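Periplasmic oligopeptide-binding protein (Burkholderia pseudomallei, PDB 3ZS6) probably binds oligopeptides in the periplasm and passes them to an ABC transporter for uptake into the cell. Local coordinates at residues A[259-264]-A[414-419]; A[99-104]-A[404-409]; A[194-199]-A[207-212]; A[5-10]-A[230-235]. All coordinates share one frame; numbering follows the deposited sequence.

In the fold
In this periplasmic binding protein the four contacts fall into two pairs, each joined through a shared sheet. Contacts 1 and 2 have centres about 9 Å apart: strands 260-266 and 401-407 lie side by side, and backbone hydrogen bonds join Tyr263 O to Asp404 N and Leu259 O to Ala408 N. The bound peptide lies within reach of contact 2, where Asp409, Gly405 and Phe407 hydrogen-bond to its backbone. Contacts 3 and 4, with centres about 14 Å apart, share a separate four-stranded sheet, in which strand 6-11 runs parallel to strand 210-215. Contact 4 comes within about 5 Å of contact 2, nearest atoms, while the centres of contacts 1 and 3 are about 33 Å apart.

Contact 1. Residues A[259-264]-A[414-419]; sequences LATYYY and MTFFDL
Phe416 and Leu419 are the residues through which segment 414-419 meets Leu259, Thr261 and Tyr263. The motif is a short, weakly bonded helical turn laid against a strand of the mixed sheet of a periplasmic binding protein, with the side chains of Phe416 and Leu419 spanning the gap between two backbones whose closest CA atoms, those of Ala260 and Phe416, are 9.1 Å apart. In sequence order Phe416 comes first. Its CG is anti to the carbonyl carbon, beside the backbone N (chi1 -70°), and the ring extends to the corner where the chain enters the strand. Phe416 CZ approaches the main chain of that corner with its edge, at 3.9 Å from Leu259 O. The neighbouring ring atom, Phe416 CE1, lies 3.8 Å from Thr261 OG1, which comes to the ring at a slant. That hydroxyl is hydrogen-bonded to Leu306 O, and it meets the ring only at contact distance. Trp406, from the adjacent strand, meets Phe416 as well, the two ring planes about 65° apart, and Leu419 also rests on it. One turn bond leads on to the second anchor: Leu419 N donates to Phe416 O at 3.0 Å, a turn that brings the chain round to Leu419. Leu419 then reaches toward Tyr263, tip to tip. With CG between backbone N and carbonyl carbon (chi1 72°), the Tyr263 ring leaves the strand toward the helical turn. Leu419 CD1 is 4.0 Å from Tyr263 CE2, and the other methyl, Leu419 CD2, closes on the phenol oxygen, Tyr263 OH, at 3.7 Å.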
# COMPACT_ATOMS: atom_id res chain seq x y z
N LEU A 259 7.94 3.57 -5.11
CA LEU A 259 7.62 4.54 -4.07
C LEU A 259 7.03 3.76 -2.90
O LEU A 259 5.82 3.77 -2.67
CB LEU A 259 6.63 5.60 -4.57
CG LEU A 259 7.16 6.66 -5.55
CD1 LEU A 259 6.04 7.57 -6.06
CD2 LEU A 259 8.29 7.48 -4.90
N ALA A 260 7.89 3.06 -2.19
CA ALA A 260 7.45 2.13 -1.16
C ALA A 260 8.57 1.90 -0.16
O ALA A 260 9.74 1.84 -0.55
CB ALA A 260 7.00 0.80 -1.82
N THR A 261 8.22 1.77 1.11
CA THR A 261 9.21 1.67 2.18
C THR A 261 9.02 0.41 3.01
O THR A 261 7.91 0.10 3.45
CB THR A 261 9.14 2.91 3.11
OG1 THR A 261 9.30 4.11 2.34
CG2 THR A 261 10.22 2.87 4.20
N TYR A 262 10.11 -0.31 3.23
CA TYR A 262 10.13 -1.52 4.04
C TYR A 262 10.58 -1.10 5.44
O TYR A 262 11.60 -0.42 5.60
CB TYR A 262 11.12 -2.52 3.42
CG TYR A 262 11.15 -3.93 3.99
CD1 TYR A 262 11.59 -4.18 5.28
CD2 TYR A 262 10.78 -5.02 3.20
CE1 TYR A 262 11.64 -5.48 5.79
CE2 TYR A 262 10.83 -6.31 3.70
CZ TYR A 262 11.26 -6.54 4.99
OH TYR A 262 11.32 -7.83 5.48
N TYR A 263 9.80 -1.48 6.44
CA TYR A 263 10.09 -1.02 7.80
C TYR A 263 9.53 -1.94 8.87
O TYR A 263 8.63 -2.76 8.61
CB TYR A 263 9.56 0.40 8.01
CG TYR A 263 8.05 0.51 8.11
CD1 TYR A 263 7.41 0.42 9.34
CD2 TYR A 263 7.27 0.73 6.97
CE1 TYR A 263 6.02 0.53 9.44
CE2 TYR A 263 5.87 0.85 7.06
CZ TYR A 263 5.26 0.75 8.29
OH TYR A 263 3.90 0.86 8.40
N TYR A 264 10.08 -1.82 10.07
CA TYR A 264 9.59 -2.60 11.19
C TYR A 264 8.65 -1.77 12.06
O TYR A 264 8.98 -0.68 12.55
CB TYR A 264 10.74 -3.17 12.04
CG TYR A 264 11.34 -4.45 11.49
CD1 TYR A 264 10.72 -5.16 10.48
CD2 TYR A 264 12.53 -4.94 12.00
CE1 TYR A 264 11.28 -6.34 9.99
CE2 TYR A 264 13.09 -6.11 11.52
CZ TYR A 264 12.46 -6.82 10.51
OH TYR A 264 13.04 -7.99 10.04
N MET A 414 1.87 12.98 1.46
CA MET A 414 0.73 12.77 2.35
C MET A 414 0.40 11.28 2.55
O MET A 414 -0.09 10.89 3.61
CB MET A 414 -0.52 13.52 1.86
CG MET A 414 -0.54 15.02 2.20
SD MET A 414 -0.30 15.40 3.96
CE MET A 414 -1.83 14.83 4.68
N THR A 415 0.65 10.45 1.55
CA THR A 415 0.32 9.03 1.68
C THR A 415 1.12 8.37 2.80
O THR A 415 0.63 7.45 3.47
CB THR A 415 0.49 8.26 0.35
OG1 THR A 415 0.09 6.89 0.54
CG2 THR A 415 1.94 8.30 -0.13
N PHE A 416 2.34 8.85 3.03
CA PHE A 416 3.18 8.27 4.07
C PHE A 416 2.81 8.82 5.45
O PHE A 416 2.95 8.14 6.47
CB PHE A 416 4.66 8.47 3.74
CG PHE A 416 5.14 7.63 2.58
CD1 PHE A 416 5.40 6.28 2.76
CD2 PHE A 416 5.28 8.18 1.32
CE1 PHE A 416 5.83 5.49 1.69
CE2 PHE A 416 5.69 7.40 0.25
CZ PHE A 416 5.97 6.05 0.43
N PHE A 417 2.31 10.06 5.48
CA PHE A 417 1.79 10.61 6.73
C PHE A 417 0.60 9.81 7.28
O PHE A 417 0.31 9.88 8.47
CB PHE A 417 1.46 12.11 6.59
CG PHE A 417 2.67 13.02 6.72
CD1 PHE A 417 3.29 13.20 7.95
CD2 PHE A 417 3.16 13.72 5.62
CE1 PHE A 417 4.40 14.05 8.07
CE2 PHE A 417 4.26 14.57 5.73
CZ PHE A 417 4.89 14.73 6.96
N ASP A 418 -0.09 9.05 6.42
CA ASP A 418 -1.17 8.18 6.89
C ASP A 418 -0.67 7.14 7.91
O ASP A 418 -1.46 6.54 8.63
CB ASP A 418 -1.86 7.46 5.73
CG ASP A 418 -2.85 8.36 4.99
OD1 ASP A 418 -3.37 9.30 5.62
OD2 ASP A 418 -3.12 8.10 3.80
N LEU A 419 0.64 6.94 7.96
CA LEU A 419 1.23 5.97 8.90
C LEU A 419 1.47 6.54 10.30
O LEU A 419 1.65 5.77 11.25
CB LEU A 419 2.56 5.45 8.37
CG LEU A 419 2.52 4.73 7.03
CD1 LEU A 419 3.94 4.37 6.59
CD2 LEU A 419 1.62 3.49 7.10

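Contact 2. Residues A[99-104]-A[404-409]; sequences SKYTIL and DGWFAD
Tyr101 OH donates to Asp409 OD2 over 2.5 Å, a very short bond whose exact length deserves little weight at this resolution. Phenol and carboxylate meet tip to tip, with OD2 at the ring edge near its plane and the two planes 53° apart. Each partner also serves the bound peptide: Asp409 OD1 hydrogen-bonds to the peptide backbone, and Tyr101 OH does so weakly. The bond between them probably helps to orient both groups toward the ligand. Apolar side chains lie beside the bond. Trp406 CG is anti to the backbone N (chi1 -176°), directing the indole toward the loop, and Trp406 CH2 is its atom nearest Tyr101 OH, 3.2 Å away. Ile103 CD1 sits 3.6 Å above the plane of the Tyr101 ring, displaced toward its rim, and touches the indole edge at Trp406 CH2, 3.8 Å away. At its other end the indole is fixed by Trp406 NE1, bonded to Thr415 OG1. Segment 99-104 belongs to the loop between helices 82-93 and 111-115; facing it, strand 401-407 ends and runs into Asp409, flanked by strand 260-266 and backed by helix 414-417.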
# COMPACT_ATOMS: atom_id res chain seq x y z
N SER A 99 -14.45 -0.19 8.19
CA SER A 99 -13.31 -0.14 7.26
C SER A 99 -12.01 0.21 7.97
O SER A 99 -11.98 1.11 8.81
CB SER A 99 -13.54 0.87 6.15
OG SER A 99 -12.42 0.90 5.26
N LYS A 100 -10.94 -0.48 7.62
CA LYS A 100 -9.60 -0.11 8.08
C LYS A 100 -8.93 0.88 7.13
O LYS A 100 -7.77 1.25 7.32
CB LYS A 100 -8.72 -1.35 8.25
CG LYS A 100 -9.11 -2.22 9.44
CD LYS A 100 -9.00 -1.43 10.73
CE LYS A 100 -9.04 -2.33 11.97
NZ LYS A 100 -8.86 -1.54 13.23
N TYR A 101 -9.65 1.31 6.09
CA TYR A 101 -9.05 2.21 5.10
C TYR A 101 -9.81 3.50 4.91
O TYR A 101 -9.99 3.96 3.78
CB TYR A 101 -8.86 1.51 3.75
CG TYR A 101 -7.50 1.76 3.12
CD1 TYR A 101 -6.40 0.99 3.48
CD2 TYR A 101 -7.31 2.78 2.20
CE1 TYR A 101 -5.16 1.21 2.93
CE2 TYR A 101 -6.06 3.02 1.63
CZ TYR A 101 -4.99 2.22 2.00
OH TYR A 101 -3.73 2.41 1.47
N THR A 102 -10.25 4.11 6.01
CA THR A 102 -10.95 5.39 5.92
C THR A 102 -10.03 6.54 5.50
O THR A 102 -10.50 7.64 5.19
CB THR A 102 -11.64 5.74 7.26
OG1 THR A 102 -10.67 5.71 8.31
CG2 THR A 102 -12.76 4.75 7.57
N ILE A 103 -8.73 6.30 5.49
CA ILE A 103 -7.77 7.37 5.18
C ILE A 103 -8.03 8.04 3.82
O ILE A 103 -7.86 9.26 3.70
CB ILE A 103 -6.30 6.88 5.24
CG1 ILE A 103 -6.10 5.67 4.31
CG2 ILE A 103 -5.92 6.52 6.69
CD1 ILE A 103 -4.66 5.21 4.19
N LEU A 104 -8.44 7.27 2.82
CA LEU A 104 -8.64 7.83 1.49
C LEU A 104 -9.84 8.77 1.39
O LEU A 104 -9.81 9.75 0.64
CB LEU A 104 -8.76 6.73 0.42
CG LEU A 104 -7.45 6.06 0.02
CD1 LEU A 104 -7.65 5.08 -1.13
CD2 LEU A 104 -6.41 7.11 -0.34
N ASP A 404 6.73 -4.83 8.33
CA ASP A 404 5.71 -3.97 7.73
C ASP A 404 6.28 -3.34 6.46
O ASP A 404 7.42 -3.61 6.08
CB ASP A 404 5.26 -2.88 8.71
CG ASP A 404 3.80 -2.46 8.50
OD1 ASP A 404 3.33 -2.41 7.35
OD2 ASP A 404 3.12 -2.17 9.51
N GLY A 405 5.48 -2.50 5.80
CA GLY A 405 5.87 -1.90 4.54
C GLY A 405 4.68 -1.18 3.93
O GLY A 405 3.55 -1.65 4.02
N TRP A 406 4.94 -0.03 3.31
CA TRP A 406 3.86 0.79 2.75
C TRP A 406 4.19 1.19 1.32
O TRP A 406 5.29 1.68 1.05
CB TRP A 406 3.67 2.03 3.62
CG TRP A 406 2.53 2.93 3.23
CD1 TRP A 406 2.60 4.11 2.55
CD2 TRP A 406 1.14 2.74 3.55
NE1 TRP A 406 1.35 4.66 2.40
CE2 TRP A 406 0.44 3.84 3.01
CE3 TRP A 406 0.43 1.74 4.22
CZ2 TRP A 406 -0.95 3.97 3.13
CZ3 TRP A 406 -0.95 1.87 4.34
CH2 TRP A 406 -1.62 2.98 3.80
N PHE A 407 3.25 0.95 0.42
CA PHE A 407 3.31 1.42 -0.97
C PHE A 407 2.50 2.70 -1.08
O PHE A 407 1.36 2.76 -0.60
CB PHE A 407 2.69 0.39 -1.92
CG PHE A 407 3.69 -0.55 -2.53
CD1 PHE A 407 4.17 -1.64 -1.81
CD2 PHE A 407 4.15 -0.35 -3.82
CE1 PHE A 407 5.09 -2.50 -2.37
CE2 PHE A 407 5.08 -1.22 -4.39
CZ PHE A 407 5.55 -2.29 -3.67
N ALA A 408 3.07 3.73 -1.70
CA ALA A 408 2.34 4.98 -1.89
C ALA A 408 1.01 4.71 -2.61
O ALA A 408 0.98 3.93 -3.56
CB ALA A 408 3.19 5.95 -2.69
N ASP A 409 -0.06 5.37 -2.17
CA ASP A 409 -1.37 5.26 -2.84
C ASP A 409 -1.48 6.30 -3.95
O ASP A 409 -2.39 6.24 -4.79
CB ASP A 409 -2.52 5.46 -1.84
CG ASP A 409 -2.69 4.29 -0.89
OD1 ASP A 409 -2.31 3.15 -1.24
OD2 ASP A 409 -3.21 4.50 0.23

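Contact 3. Residues A[194-199]-A[207-212]; sequences MAKSDK and VIRKVT
Met194, Lys196, Arg209 and Val211 meet through flat peptide groups, and no aromatic ring takes part. Met194 N approaches Val211 O nearly in line with the carbonyl bond, at 2.9 Å, and Val211 N returns a bond to Met194 O at 3.0 Å, tilted 22° from the carbonyl plane. Lys196 N, by contrast, lies above the Arg209 carbonyl plane, 45° out of it, and bonds to Arg209 O at 2.9 Å. Lys210 CA adds a CH contact to Met194 O at 3.5 Å. The result is a beta hairpin with a long connection: strand 191-196 pairs antiparallel with strand 210-215, Met194 with Val211 being a hydrogen-bonded pair and Ala195 with Lys210 a non-hydrogen-bonded one. Met194 and Val211 lie side by side on one face, with Met194 CG 3.7 Å from Val211 CB. The methionine CG occupies the position between its backbone N and carbonyl carbon (chi1 61°), and its side chain packs against helix 26-35 (Ile31, Asp34 and Leu35). At the end of its strand, Lys196 CB rests 3.7 Å from Arg209 O. The charged ends keep apart, Lys196 NZ and Arg209 NH1 being 7.0 Å from each other. Lys196 NZ bonds to Val206 O and Ala203 O, and Arg209 NH2 to Asp3 O. The two strands are joined by main-chain bonds and the Met194-Val211 packing; the carbonyl oxygens at the two cations probably ease their repulsion.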
# COMPACT_ATOMS: atom_id res chain seq x y z
N MET A 194 -10.64 -14.86 -13.05
CA MET A 194 -11.58 -13.87 -13.57
C MET A 194 -11.57 -13.83 -15.09
O MET A 194 -10.56 -14.12 -15.73
CB MET A 194 -11.32 -12.48 -12.98
CG MET A 194 -9.96 -11.89 -13.28
SD MET A 194 -9.61 -10.35 -12.35
CE MET A 194 -9.55 -10.92 -10.65
N ALA A 195 -12.71 -13.45 -15.67
CA ALA A 195 -12.89 -13.49 -17.12
C ALA A 195 -13.24 -12.11 -17.66
O ALA A 195 -13.91 -11.33 -16.98
CB ALA A 195 -13.99 -14.48 -17.48
N LYS A 196 -12.79 -11.81 -18.88
CA LYS A 196 -13.08 -10.51 -19.48
C LYS A 196 -14.59 -10.28 -19.46
O LYS A 196 -15.37 -11.18 -19.76
CB LYS A 196 -12.55 -10.45 -20.92
CG LYS A 196 -12.94 -9.17 -21.67
CD LYS A 196 -12.41 -9.18 -23.11
CE LYS A 196 -13.00 -8.03 -23.92
NZ LYS A 196 -12.35 -7.89 -25.26
N SER A 197 -15.00 -9.07 -19.08
CA SER A 197 -16.41 -8.74 -19.01
C SER A 197 -16.90 -8.10 -20.30
O SER A 197 -16.32 -7.13 -20.77
CB SER A 197 -16.69 -7.78 -17.86
OG SER A 197 -18.03 -7.31 -17.90
N ASP A 198 -17.97 -8.64 -20.86
CA ASP A 198 -18.56 -8.07 -22.08
C ASP A 198 -19.46 -6.87 -21.75
O ASP A 198 -19.95 -6.20 -22.66
CB ASP A 198 -19.32 -9.13 -22.88
CG ASP A 198 -20.27 -9.95 -22.02
OD1 ASP A 198 -20.04 -10.06 -20.80
OD2 ASP A 198 -21.25 -10.50 -22.58
N LYS A 199 -19.66 -6.61 -20.47
CA LYS A 199 -20.45 -5.46 -20.04
C LYS A 199 -19.61 -4.20 -19.81
O LYS A 199 -20.15 -3.09 -19.80
CB LYS A 199 -21.25 -5.80 -18.78
CG LYS A 199 -22.08 -7.08 -18.90
CD LYS A 199 -23.55 -6.81 -18.65
CE LYS A 199 -24.42 -8.01 -19.04
NZ LYS A 199 -24.29 -9.15 -18.08
N VAL A 207 -7.74 -6.58 -24.10
CA VAL A 207 -7.19 -7.70 -24.86
C VAL A 207 -7.11 -9.00 -24.05
O VAL A 207 -7.55 -10.05 -24.52
CB VAL A 207 -5.79 -7.36 -25.41
CG1 VAL A 207 -5.16 -8.59 -26.07
CG2 VAL A 207 -5.88 -6.20 -26.40
N ILE A 208 -6.56 -8.93 -22.84
CA ILE A 208 -6.44 -10.11 -21.99
C ILE A 208 -7.82 -10.64 -21.62
O ILE A 208 -8.66 -9.91 -21.11
CB ILE A 208 -5.64 -9.77 -20.72
CG1 ILE A 208 -4.23 -9.31 -21.09
CG2 ILE A 208 -5.61 -10.98 -19.76
CD1 ILE A 208 -3.37 -10.40 -21.67
N ARG A 209 -8.05 -11.93 -21.89
CA ARG A 209 -9.39 -12.51 -21.75
C ARG A 209 -9.59 -13.28 -20.45
O ARG A 209 -10.72 -13.53 -20.03
CB ARG A 209 -9.71 -13.43 -22.95
CG ARG A 209 -9.88 -12.67 -24.26
CD ARG A 209 -10.42 -13.56 -25.36
NE ARG A 209 -9.49 -14.60 -25.79
CZ ARG A 209 -8.57 -14.45 -26.75
NH1 ARG A 209 -8.43 -13.27 -27.36
NH2 ARG A 209 -7.78 -15.46 -27.08
N LYS A 210 -8.49 -13.66 -19.81
CA LYS A 210 -8.59 -14.39 -18.56
C LYS A 210 -7.41 -14.07 -17.67
O LYS A 210 -6.26 -14.06 -18.14
CB LYS A 210 -8.66 -15.91 -18.81
CG LYS A 210 -8.64 -16.73 -17.52
CD LYS A 210 -9.19 -18.14 -17.72
CE LYS A 210 -8.09 -19.14 -18.00
NZ LYS A 210 -8.60 -20.54 -17.80
N VAL A 211 -7.68 -13.80 -16.40
CA VAL A 211 -6.62 -13.55 -15.44
C VAL A 211 -6.73 -14.52 -14.26
O VAL A 211 -7.81 -14.70 -13.69
CB VAL A 211 -6.66 -12.10 -14.90
CG1 VAL A 211 -5.46 -11.83 -14.00
CG2 VAL A 211 -6.70 -11.11 -16.03
N THR A 212 -5.61 -15.13 -13.92
CA THR A 212 -5.54 -16.04 -12.80
C THR A 212 -4.53 -15.48 -11.78
O THR A 212 -3.39 -15.18 -12.14
CB THR A 212 -5.07 -17.44 -13.25
OG1 THR A 212 -6.06 -18.01 -14.13
CG2 THR A 212 -4.85 -18.36 -12.06

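Contact 4. Residues A[5-10]-A[230-235]; sequences QDLTRQ and QIDYTY
Thr8 and Asp232, then Gln10 and Tyr233, join strand 6-11 to a loop, the directions of residues 6-10 and 230-235 being 50° apart, an example of an edge strand bonded by irregular chain. Asp232 N donates to Thr8 O and Gln10 N to Tyr233 O, each at 2.9 Å. Two side-chain oxygens add further bonds to backbone N-H groups. Asp232 OD2, through its anti lone pair, accepts from Thr8 N at 2.9 Å, and a water donates to it at 2.6 Å while also bonding Thr8 OG1. With CG anti to the backbone N (chi1 175°), the Gln10 side chain extends toward the loop; Tyr235 N stands above its amide plane and bonds to Gln10 OE1 at 2.9 Å. Between these ends, Arg9 and Tyr233 lie side by side in a cation-pi contact: Arg9 CZ is over the Tyr233 ring face, 4.3 Å from its centre, guanidinium and ring planes 43° apart. Thr8 CG2 touches Gln230 O at 3.4 Å. Arg9 NH1 and NH2 bond to Ser499 OG and Arg497 O, and Asp232 OD1 to Tyr484 OH. The loop supplies both donors and acceptors to the strand, outermost in its sheet within the chain, and the buried charges are met: the guanidinium by an aromatic face and two oxygens, the carboxylate by backbone, water and phenol, which probably favours its ionised form.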
# COMPACT_ATOMS: atom_id res chain seq x y z
N GLN A 5 -4.88 -15.42 -24.90
CA GLN A 5 -4.73 -14.23 -24.08
C GLN A 5 -5.08 -14.54 -22.62
O GLN A 5 -5.97 -13.91 -22.05
CB GLN A 5 -5.61 -13.09 -24.62
CG GLN A 5 -5.22 -12.61 -26.02
CD GLN A 5 -3.89 -11.84 -26.03
OE1 GLN A 5 -3.47 -11.31 -25.00
NE2 GLN A 5 -3.24 -11.77 -27.19
N ASP A 6 -4.41 -15.54 -22.06
CA ASP A 6 -4.56 -15.88 -20.65
C ASP A 6 -3.34 -15.36 -19.90
O ASP A 6 -2.21 -15.58 -20.32
CB ASP A 6 -4.63 -17.40 -20.44
CG ASP A 6 -5.87 -18.02 -21.05
OD1 ASP A 6 -6.79 -17.28 -21.44
OD2 ASP A 6 -5.93 -19.26 -21.14
N LEU A 7 -3.58 -14.70 -18.78
CA LEU A 7 -2.48 -14.19 -17.96
C LEU A 7 -2.55 -14.78 -16.56
O LEU A 7 -3.62 -14.77 -15.94
CB LEU A 7 -2.54 -12.67 -17.89
CG LEU A 7 -1.42 -12.01 -17.07
CD1 LEU A 7 -0.09 -12.12 -17.81
CD2 LEU A 7 -1.79 -10.56 -16.80
N THR A 8 -1.42 -15.27 -16.06
CA THR A 8 -1.33 -15.80 -14.70
C THR A 8 -0.32 -14.98 -13.91
O THR A 8 0.86 -14.91 -14.27
CB THR A 8 -0.91 -17.28 -14.71
OG1 THR A 8 -1.87 -18.05 -15.42
CG2 THR A 8 -0.79 -17.82 -13.28
N ARG A 9 -0.79 -14.36 -12.83
CA ARG A 9 0.04 -13.47 -12.01
C ARG A 9 0.18 -14.04 -10.60
O ARG A 9 -0.80 -14.51 -10.02
CB ARG A 9 -0.60 -12.07 -11.92
CG ARG A 9 -0.95 -11.44 -13.27
CD ARG A 9 -1.80 -10.16 -13.09
NE ARG A 9 -1.09 -9.12 -12.35
CZ ARG A 9 -1.24 -7.81 -12.55
NH1 ARG A 9 -2.09 -7.37 -13.48
NH2 ARG A 9 -0.53 -6.94 -11.84
N GLN A 10 1.38 -13.97 -10.04
CA GLN A 10 1.61 -14.46 -8.68
C GLN A 10 1.51 -13.32 -7.67
O GLN A 10 2.10 -12.25 -7.87
CB GLN A 10 2.99 -15.14 -8.56
CG GLN A 10 3.35 -15.58 -7.11
CD GLN A 10 4.55 -14.83 -6.52
OE1 GLN A 10 5.46 -14.41 -7.24
NE2 GLN A 10 4.57 -14.69 -5.20
N GLN A 230 4.32 -21.88 -15.65
CA GLN A 230 3.05 -21.89 -14.93
C GLN A 230 2.59 -20.47 -14.55
O GLN A 230 1.42 -20.23 -14.25
CB GLN A 230 3.16 -22.72 -13.65
CG GLN A 230 3.46 -24.19 -13.85
CD GLN A 230 3.72 -24.90 -12.53
OE1 GLN A 230 4.87 -25.09 -12.13
NE2 GLN A 230 2.65 -25.26 -11.83
N ILE A 231 3.53 -19.53 -14.56
CA ILE A 231 3.26 -18.14 -14.18
C ILE A 231 3.87 -17.22 -15.24
O ILE A 231 4.94 -17.52 -15.76
CB ILE A 231 3.91 -17.82 -12.82
CG1 ILE A 231 3.25 -18.65 -11.72
CG2 ILE A 231 3.81 -16.33 -12.51
CD1 ILE A 231 3.93 -18.53 -10.37
N ASP A 232 3.21 -16.11 -15.55
CA ASP A 232 3.76 -15.20 -16.56
C ASP A 232 4.36 -13.94 -15.95
O ASP A 232 5.04 -13.17 -16.63
CB ASP A 232 2.67 -14.75 -17.55
CG ASP A 232 1.91 -15.92 -18.15
OD1 ASP A 232 2.52 -16.69 -18.91
OD2 ASP A 232 0.70 -16.04 -17.88
N TYR A 233 4.11 -13.74 -14.65
CA TYR A 233 4.25 -12.44 -14.02
C TYR A 233 4.40 -12.68 -12.52
O TYR A 233 3.42 -13.00 -11.85
CB TYR A 233 2.96 -11.65 -14.31
CG TYR A 233 2.91 -10.18 -13.94
CD1 TYR A 233 2.90 -9.76 -12.61
CD2 TYR A 233 2.83 -9.20 -14.94
CE1 TYR A 233 2.82 -8.41 -12.28
CE2 TYR A 233 2.75 -7.84 -14.62
CZ TYR A 233 2.75 -7.46 -13.29
OH TYR A 233 2.68 -6.12 -12.96
N THR A 234 5.62 -12.55 -11.99
CA THR A 234 5.84 -12.81 -10.57
C THR A 234 5.61 -11.56 -9.74
O THR A 234 5.54 -10.45 -10.26
CB THR A 234 7.28 -13.31 -10.27
OG1 THR A 234 8.21 -12.22 -10.40
CG2 THR A 234 7.68 -14.46 -11.20
N TYR A 235 5.53 -11.75 -8.43
CA TYR A 235 5.41 -10.63 -7.51
C TYR A 235 6.75 -9.89 -7.40
O TYR A 235 6.82 -8.66 -7.54
CB TYR A 235 4.96 -11.12 -6.14
CG TYR A 235 5.07 -10.07 -5.06
CD1 TYR A 235 4.29 -8.92 -5.10
CD2 TYR A 235 5.96 -10.23 -4.01
CE1 TYR A 235 4.39 -7.95 -4.11
CE2 TYR A 235 6.07 -9.27 -3.01
CZ TYR A 235 5.28 -8.14 -3.07
OH TYR A 235 5.39 -7.18 -2.08
O HOH W 1 -1.02 -17.93 -18.31
O HOH W 2 2.75 -10.06 -9.29